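Side-chain contacts in L-serine ammonia-lyase (Rhizomucor miehei CAU432, PDB 5C3U), which binds pyridoxal-5'-phosphate covalently as a member of the pyridoxal-phosphate-dependent enzyme family, holding it between two alpha/beta lobes: residues A[41-44]-A[50-53]; A[45-48]-A[52-55]; A[78-83]-A[277-282]. One frame throughout, in Å; residues are numbered along the deposited sequence.

Interaction 1. Residues A[41-44]-A[50-53]; sequences KMEN and SVKM. With PLP (pyridoxal-5'-phosphate), chain B.
Just behind the pyridoxal-5'-phosphate pocket, Glu43 packs against Val51, one residue ahead of the lysine that carries the ligand. The touching is done by the aliphatic part of the glutamate and one valine branch: Glu43 CB lies 3.8 Å from Val51 CB, and Glu43 OE1 comes within 3.8 Å of Val51 CG2 without any bond. Turns of near -60° at chi1 and chi2 curl the Glu43 chain across the valine. Its carboxylate is held by others, OE2 by Thr22 OG1, and OE1 by the amide of Gln46 and a salt bridge to Arg54. The two segments are the end of strand 37-42 and the entry to helix 52-67, a strand-loop-helix unit that brings the ligand-bearing lysine into the first turn of the helix, as in fold type II enzymes of this family. There Ser50 OG caps the turn, accepting from Lys52 N at 3.1 Å with a 148° angle. Lys52, bent at chi2 and chi4, curves back to the ligand, where its NZ is bonded covalently to PLP C4A (1.6 Å), probably the family's internal aldimine though longer than a C=N bond. The same Lys52 NZ makes a weak hydrogen bond to PLP O3, 2.6 Å away.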
loop_
_atom_site.group_PDB
_atom_site.type_symbol
_atom_site.label_atom_id
_atom_site.label_comp_id
_atom_site.label_asym_id
_atom_site.label_seq_id
_atom_site.Cartn_x
_atom_site.Cartn_y
_atom_site.Cartn_z
ATOM N N LYS A 41 -3.298 11.969 -1.069
ATOM C CA LYS A 41 -2.562 11.529 -2.263
ATOM C C LYS A 41 -3.279 10.302 -2.846
ATOM O O LYS A 41 -3.297 9.238 -2.229
ATOM C CB LYS A 41 -1.100 11.224 -1.890
ATOM C CG LYS A 41 -0.199 10.841 -3.054
ATOM C CD LYS A 41 -0.203 11.903 -4.152
ATOM C CE LYS A 41 0.976 11.675 -5.093
ATOM N NZ LYS A 41 0.902 12.584 -6.280
ATOM N N MET A 42 -3.906 10.463 -4.017
ATOM C CA MET A 42 -4.891 9.502 -4.521
ATOM C C MET A 42 -4.335 8.378 -5.417
ATOM O O MET A 42 -4.515 8.387 -6.635
ATOM C CB MET A 42 -6.027 10.238 -5.269
ATOM C CG MET A 42 -6.697 11.332 -4.438
ATOM S SD MET A 42 -7.483 10.659 -2.960
ATOM C CE MET A 42 -8.773 9.684 -3.732
ATOM N N GLU A 43 -3.717 7.380 -4.798
ATOM C CA GLU A 43 -3.176 6.223 -5.538
ATOM C C GLU A 43 -4.209 5.243 -6.138
ATOM O O GLU A 43 -3.850 4.334 -6.916
ATOM C CB GLU A 43 -2.145 5.512 -4.650
ATOM C CG GLU A 43 -1.007 6.438 -4.235
ATOM C CD GLU A 43 -0.212 6.949 -5.438
ATOM O OE1 GLU A 43 0.340 6.112 -6.183
ATOM O OE2 GLU A 43 -0.135 8.183 -5.630
ATOM N N ASN A 44 -5.488 5.413 -5.788
ATOM C CA ASN A 44 -6.551 4.604 -6.390
ATOM C C ASN A 44 -6.714 4.898 -7.872
ATOM O O ASN A 44 -7.357 4.138 -8.593
ATOM C CB ASN A 44 -7.886 4.805 -5.651
ATOM C CG ASN A 44 -8.288 6.275 -5.551
ATOM O OD1 ASN A 44 -7.450 7.148 -5.298
ATOM N ND2 ASN A 44 -9.574 6.553 -5.733
ATOM N N SER A 50 -4.179 0.725 -7.504
ATOM C CA SER A 50 -3.459 0.946 -6.235
ATOM C C SER A 50 -2.053 1.465 -6.403
ATOM O O SER A 50 -1.502 1.471 -7.514
ATOM C CB SER A 50 -3.446 -0.343 -5.414
ATOM O OG SER A 50 -2.341 -1.155 -5.782
ATOM N N VAL A 51 -1.458 1.869 -5.274
ATOM C CA VAL A 51 -0.063 2.320 -5.190
ATOM C C VAL A 51 0.953 1.266 -5.704
ATOM O O VAL A 51 2.053 1.635 -6.103
ATOM C CB VAL A 51 0.298 2.749 -3.727
ATOM C CG1 VAL A 51 0.386 1.537 -2.785
ATOM C CG2 VAL A 51 1.566 3.591 -3.685
ATOM N N LYS A 52 0.571 -0.018 -5.710
ATOM C CA LYS A 52 1.455 -1.083 -6.198
ATOM C C LYS A 52 1.975 -0.804 -7.583
ATOM O O LYS A 52 3.090 -1.218 -7.928
ATOM C CB LYS A 52 0.804 -2.482 -6.155
ATOM C CG LYS A 52 0.506 -2.993 -4.744
ATOM C CD LYS A 52 1.842 -3.204 -4.022
ATOM C CE LYS A 52 1.679 -4.090 -2.807
ATOM N NZ LYS A 52 0.581 -3.577 -1.944
ATOM N N MET A 53 1.185 -0.098 -8.396
ATOM C CA MET A 53 1.645 0.277 -9.728
ATOM C C MET A 53 3.024 0.980 -9.717
ATOM O O MET A 53 3.825 0.784 -10.643
ATOM C CB MET A 53 0.579 1.133 -10.407
ATOM C CG MET A 53 0.414 0.960 -11.903
ATOM S SD MET A 53 0.324 -0.741 -12.508
ATOM C CE MET A 53 1.945 -0.607 -13.119
HETATM N N1 PLP B . -2.242 -0.294 0.965
HETATM C C2 PLP B . -2.546 -0.975 -0.154
HETATM C C2A PLP B . -3.918 -0.911 -0.781
HETATM C C3 PLP B . -1.519 -1.814 -0.775
HETATM O O3 PLP B . -1.797 -2.516 -1.918
HETATM C C4 PLP B . -0.186 -1.831 -0.133
HETATM C C4A PLP B . 0.894 -2.630 -0.732
HETATM C C5 PLP B . 0.038 -1.040 1.104
HETATM C C6 PLP B . -1.041 -0.291 1.586
HETATM C C5A PLP B . 1.384 -1.017 1.830
HETATM O O4P PLP B . 2.107 -2.192 1.483
HETATM P P PLP B . 3.646 -2.559 1.832
HETATM O O1P PLP B . 4.514 -1.978 0.771
HETATM O O2P PLP B . 3.964 -2.073 3.258
HETATM O O3P PLP B . 3.530 -4.041 1.778
#

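Interaction 2. Residues A[45-48]-A[52-55]; sequences IQPS and KMRG. With PLP (pyridoxal-5'-phosphate), chain B.
Met53 and Arg54, on the first turn of helix 52-67, meet Gln46, Pro47 and Ser48 of the loop before it, by apolar packing and by an amide set upright over a guanidinium. The apolar share belongs to Met53. Its CB rests 3.8 Å from Gln46 CB, while the Pro47 and Met53 side chains cross at about a right angle, with Met53 CG 3.9 Å from Pro47 CB. Packing is tightest at the proline carbonyl, where Pro47 O stands 3.0 Å from Met53 CG; a chi1 of -145°, well off a staggered value, suggests some strain in the methionine. Farther along, Met53 SD lies 3.6 Å from Ser48 OG. That hydroxyl is engaged within the loop: Ser48 OG donates to Pro47 O at 2.7 Å, in the carbonyl plane and on a lone pair.

The polar share joins Gln46 to Arg54. The amide stands nearly upright on the guanidinium, 86° between the planes, with Gln46 NE2 over one face toward its rim. Gln46 NE2 and Arg54 NE, 3.4 Å apart, are both donors and do not bond each other; they converge on Glu43 OE1. Gln46 OE1 takes a bond from Val20 N, which fixes the amide's rotation. Arg54 reaches on to Glu162 of helix 150-166, whereas Pro47 and Met53 lie against Tyr87 of helix 79-92.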
loop_
_atom_site.group_PDB
_atom_site.type_symbol
_atom_site.label_atom_id
_atom_site.label_comp_id
_atom_site.label_asym_id
_atom_site.label_seq_id
_atom_site.Cartn_x
_atom_site.Cartn_y
_atom_site.Cartn_z
ATOM N N ILE A 45 -6.111 5.998 -8.319
ATOM C CA ILE A 45 -6.157 6.435 -9.726
ATOM C C ILE A 45 -5.093 5.738 -10.608
ATOM O O ILE A 45 -5.146 5.788 -11.842
ATOM C CB ILE A 45 -6.006 7.982 -9.826
ATOM C CG1 ILE A 45 -7.161 8.682 -9.099
ATOM C CG2 ILE A 45 -5.957 8.462 -11.284
ATOM C CD1 ILE A 45 -8.530 8.287 -9.611
ATOM N N GLN A 46 -4.133 5.080 -9.976
ATOM C CA GLN A 46 -3.106 4.332 -10.715
ATOM C C GLN A 46 -3.729 3.265 -11.596
ATOM O O GLN A 46 -4.763 2.680 -11.222
ATOM C CB GLN A 46 -2.149 3.638 -9.738
ATOM C CG GLN A 46 -1.241 4.571 -8.960
ATOM C CD GLN A 46 -0.197 5.273 -9.814
ATOM O OE1 GLN A 46 -0.069 5.024 -11.009
ATOM N NE2 GLN A 46 0.556 6.158 -9.191
ATOM N N PRO A 47 -3.103 2.975 -12.755
ATOM C CA PRO A 47 -3.494 1.774 -13.467
ATOM C C PRO A 47 -3.417 0.597 -12.510
ATOM O O PRO A 47 -2.525 0.536 -11.652
ATOM C CB PRO A 47 -2.425 1.618 -14.555
ATOM C CG PRO A 47 -1.806 2.951 -14.711
ATOM C CD PRO A 47 -2.033 3.724 -13.448
ATOM N N SER A 48 -4.373 -0.300 -12.646
ATOM C CA SER A 48 -4.571 -1.461 -11.737
ATOM C C SER A 48 -5.243 -1.130 -10.383
ATOM O O SER A 48 -5.705 -2.042 -9.702
ATOM C CB SER A 48 -3.330 -2.358 -11.567
ATOM O OG SER A 48 -2.465 -1.879 -10.528
ATOM N N LYS A 52 0.571 -0.018 -5.710
ATOM C CA LYS A 52 1.455 -1.083 -6.198
ATOM C C LYS A 52 1.975 -0.804 -7.583
ATOM O O LYS A 52 3.090 -1.218 -7.928
ATOM C CB LYS A 52 0.804 -2.482 -6.155
ATOM C CG LYS A 52 0.506 -2.993 -4.744
ATOM C CD LYS A 52 1.842 -3.204 -4.022
ATOM C CE LYS A 52 1.679 -4.090 -2.807
ATOM N NZ LYS A 52 0.581 -3.577 -1.944
ATOM N N MET A 53 1.185 -0.098 -8.396
ATOM C CA MET A 53 1.645 0.277 -9.728
ATOM C C MET A 53 3.024 0.980 -9.717
ATOM O O MET A 53 3.825 0.784 -10.643
ATOM C CB MET A 53 0.579 1.133 -10.407
ATOM C CG MET A 53 0.414 0.960 -11.903
ATOM S SD MET A 53 0.324 -0.741 -12.508
ATOM C CE MET A 53 1.945 -0.607 -13.119
ATOM N N ARG A 54 3.336 1.755 -8.672
ATOM C CA ARG A 54 4.648 2.430 -8.602
ATOM C C ARG A 54 5.766 1.413 -8.373
ATOM O O ARG A 54 6.682 1.281 -9.206
ATOM C CB ARG A 54 4.694 3.494 -7.489
ATOM C CG ARG A 54 3.720 4.647 -7.698
ATOM C CD ARG A 54 3.854 5.679 -6.593
ATOM N NE ARG A 54 2.854 6.728 -6.754
ATOM C CZ ARG A 54 3.046 7.858 -7.427
ATOM N NH1 ARG A 54 2.047 8.729 -7.504
ATOM N NH2 ARG A 54 4.224 8.129 -8.008
ATOM N N GLY A 55 5.720 0.729 -7.224
ATOM C CA GLY A 55 6.764 -0.233 -6.861
ATOM C C GLY A 55 6.838 -1.397 -7.822
ATOM O O GLY A 55 7.925 -1.746 -8.326
HETATM N N1 PLP B . -2.242 -0.294 0.965
HETATM C C2 PLP B . -2.546 -0.975 -0.154
HETATM C C2A PLP B . -3.918 -0.911 -0.781
HETATM C C3 PLP B . -1.519 -1.814 -0.775
HETATM O O3 PLP B . -1.797 -2.516 -1.918
HETATM C C4 PLP B . -0.186 -1.831 -0.133
HETATM C C4A PLP B . 0.894 -2.630 -0.732
HETATM C C5 PLP B . 0.038 -1.040 1.104
HETATM C C6 PLP B . -1.041 -0.291 1.586
HETATM C C5A PLP B . 1.384 -1.017 1.830
HETATM O O4P PLP B . 2.107 -2.192 1.483
HETATM P P PLP B . 3.646 -2.559 1.832
HETATM O O1P PLP B . 4.514 -1.978 0.771
HETATM O O2P PLP B . 3.964 -2.073 3.258
HETATM O O3P PLP B . 3.530 -4.041 1.778
#

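Interaction 3. Residues A[78-83]-A[277-282]; sequences GPNTVL and LVEASA. With PLP (pyridoxal-5'-phosphate), chain B.
Asn80 and Glu279 reach toward each other from opposite directions beside the ligand, and nearly all the closeness of this contact is spent on their polar ends. Asn80 ND2 donates to Glu279 OE2 at 2.7 Å, at 160°; the oxygen lies near the amide plane but is approached on its syn side, 32° out of the carboxylate plane. A second donation runs from Asn80 ND2 to PLP O3, 3.1 Å away, so the amide nitrogen joins the carboxylate to the ligand's phenolic oxygen, O3. Asn80 OD1 accepts from Ser315 N, which settles which way the amide is flipped. These residues sit at the starts of helices 79-92 and 280-290, Glu279 being the N-cap residue of the latter, and span the cleft between the two lobes of the fold. Ser281 OG donates to Glu279 OE1 on its anti lone pair at 3.2 Å, while Ser281 CB faces PLP N1 at 3.6 Å. Glu279 OE2 is also met by Asp316 N and OE1 by Ser234 OG. Away from this tight point the segments stand apart: Pro79 CG comes only to 4.4 Å of Glu279 OE2, and the nearest pair of CA atoms, Asn80 CA and Glu279 CA, is 10.1 Å apart.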
loop_
_atom_site.group_PDB
_atom_site.type_symbol
_atom_site.label_atom_id
_atom_site.label_comp_id
_atom_site.label_asym_id
_atom_site.label_seq_id
_atom_site.Cartn_x
_atom_site.Cartn_y
_atom_site.Cartn_z
ATOM N N GLY A 78 -0.576 -11.176 -2.858
ATOM C CA GLY A 78 -1.578 -10.202 -2.403
ATOM C C GLY A 78 -2.420 -9.642 -3.531
ATOM O O GLY A 78 -1.990 -9.645 -4.688
ATOM N N PRO A 79 -3.598 -9.092 -3.196
ATOM C CA PRO A 79 -4.529 -8.774 -4.297
ATOM C C PRO A 79 -4.017 -7.644 -5.191
ATOM O O PRO A 79 -4.146 -7.711 -6.431
ATOM C CB PRO A 79 -5.810 -8.353 -3.566
ATOM C CG PRO A 79 -5.385 -8.025 -2.169
ATOM C CD PRO A 79 -4.236 -8.941 -1.873
ATOM N N ASN A 80 -3.451 -6.606 -4.593
ATOM C CA ASN A 80 -3.042 -5.488 -5.435
ATOM C C ASN A 80 -1.748 -5.749 -6.163
ATOM O O ASN A 80 -1.527 -5.189 -7.242
ATOM C CB ASN A 80 -3.039 -4.209 -4.639
ATOM C CG ASN A 80 -4.408 -3.950 -4.044
ATOM O OD1 ASN A 80 -5.410 -3.948 -4.789
ATOM N ND2 ASN A 80 -4.484 -3.796 -2.727
ATOM N N THR A 81 -0.907 -6.599 -5.578
ATOM C CA THR A 81 0.320 -7.001 -6.264
ATOM C C THR A 81 -0.017 -7.796 -7.522
ATOM O O THR A 81 0.502 -7.483 -8.599
ATOM C CB THR A 81 1.236 -7.801 -5.343
ATOM O OG1 THR A 81 1.329 -7.082 -4.110
ATOM C CG2 THR A 81 2.645 -7.938 -5.971
ATOM N N VAL A 82 -0.914 -8.778 -7.409
ATOM C CA VAL A 82 -1.204 -9.613 -8.575
ATOM C C VAL A 82 -1.862 -8.776 -9.647
ATOM O O VAL A 82 -1.571 -8.959 -10.818
ATOM C CB VAL A 82 -1.987 -10.930 -8.289
ATOM C CG1 VAL A 82 -1.174 -11.811 -7.331
ATOM C CG2 VAL A 82 -3.413 -10.690 -7.764
ATOM N N LEU A 83 -2.696 -7.816 -9.250
ATOM C CA LEU A 83 -3.341 -6.954 -10.268
ATOM C C LEU A 83 -2.311 -6.091 -11.024
ATOM O O LEU A 83 -2.431 -5.879 -12.243
ATOM C CB LEU A 83 -4.433 -6.091 -9.630
ATOM C CG LEU A 83 -5.670 -6.906 -9.244
ATOM C CD1 LEU A 83 -6.523 -6.122 -8.248
ATOM C CD2 LEU A 83 -6.477 -7.203 -10.507
ATOM N N LEU A 277 -14.345 4.165 -3.267
ATOM C CA LEU A 277 -14.223 2.965 -2.436
ATOM C C LEU A 277 -12.775 2.572 -2.363
ATOM O O LEU A 277 -12.160 2.331 -3.389
ATOM C CB LEU A 277 -15.038 1.777 -3.004
ATOM C CG LEU A 277 -16.523 1.961 -3.281
ATOM C CD1 LEU A 277 -17.143 0.639 -3.730
ATOM C CD2 LEU A 277 -17.231 2.517 -2.057
ATOM N N VAL A 278 -12.216 2.569 -1.148
ATOM C CA VAL A 278 -10.855 2.116 -0.940
ATOM C C VAL A 278 -10.811 0.955 0.056
ATOM O O VAL A 278 -11.736 0.742 0.847
ATOM C CB VAL A 278 -9.890 3.249 -0.488
ATOM C CG1 VAL A 278 -9.861 4.378 -1.526
ATOM C CG2 VAL A 278 -10.267 3.776 0.894
ATOM N N GLU A 279 -9.718 0.206 -0.003
ATOM C CA GLU A 279 -9.539 -0.951 0.879
ATOM C C GLU A 279 -9.361 -0.499 2.310
ATOM O O GLU A 279 -8.918 0.621 2.547
ATOM C CB GLU A 279 -8.259 -1.674 0.496
ATOM C CG GLU A 279 -8.459 -2.844 -0.414
ATOM C CD GLU A 279 -7.156 -3.560 -0.723
ATOM O OE1 GLU A 279 -6.294 -3.768 0.180
ATOM O OE2 GLU A 279 -7.014 -3.934 -1.887
ATOM N N ALA A 280 -9.673 -1.387 3.254
ATOM C CA ALA A 280 -9.402 -1.119 4.669
ATOM C C ALA A 280 -7.938 -0.823 4.964
ATOM O O ALA A 280 -7.647 -0.136 5.958
ATOM C CB ALA A 280 -9.898 -2.276 5.532
ATOM N N SER A 281 -7.016 -1.335 4.120
ATOM C CA SER A 281 -5.607 -0.939 4.187
ATOM C C SER A 281 -5.419 0.595 4.133
ATOM O O SER A 281 -4.752 1.199 4.986
ATOM C CB SER A 281 -4.812 -1.638 3.072
ATOM O OG SER A 281 -5.108 -3.042 3.090
ATOM N N ALA A 282 -6.043 1.235 3.148
ATOM C CA ALA A 282 -5.992 2.695 3.027
ATOM C C ALA A 282 -6.835 3.312 4.117
ATOM O O ALA A 282 -6.521 4.393 4.638
ATOM C CB ALA A 282 -6.535 3.108 1.656
HETATM N N1 PLP B . -2.242 -0.294 0.965
HETATM C C2 PLP B . -2.546 -0.975 -0.154
HETATM C C2A PLP B . -3.918 -0.911 -0.781
HETATM C C3 PLP B . -1.519 -1.814 -0.775
HETATM O O3 PLP B . -1.797 -2.516 -1.918
HETATM C C4 PLP B . -0.186 -1.831 -0.133
HETATM C C4A PLP B . 0.894 -2.630 -0.732
HETATM C C5 PLP B . 0.038 -1.040 1.104
HETATM C C6 PLP B . -1.041 -0.291 1.586
HETATM C C5A PLP B . 1.384 -1.017 1.830
HETATM O O4P PLP B . 2.107 -2.192 1.483
HETATM P P PLP B . 3.646 -2.559 1.832
HETATM O O1P PLP B . 4.514 -1.978 0.771
HETATM O O2P PLP B . 3.964 -2.073 3.258
HETATM O O3P PLP B . 3.530 -4.041 1.778
#

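All three contacts are buried, though interaction 2 runs out toward the surface at Pro47 and Ser48. Interactions 1 and 2, centres about 5 Å apart, both fasten the start of helix 52-67 to the chain just before it and are linked by the Glu43–Arg54 salt bridge; interaction 1 is packing without a bond across it, the capping bond lying within 50-53, whereas interaction 2 buries more surface and mixes a thioether with crossed polar planes. Both are bonded to the ligand through Lys52, which takes no part in either contact; interaction 3 bonds it through the contacting Asn80 itself. Interaction 3 joins helices distant in sequence and buries the least, relying on directed hydrogen bonds. It touches the others where Ser50 and Lys52 lie against Asn80 and Thr81.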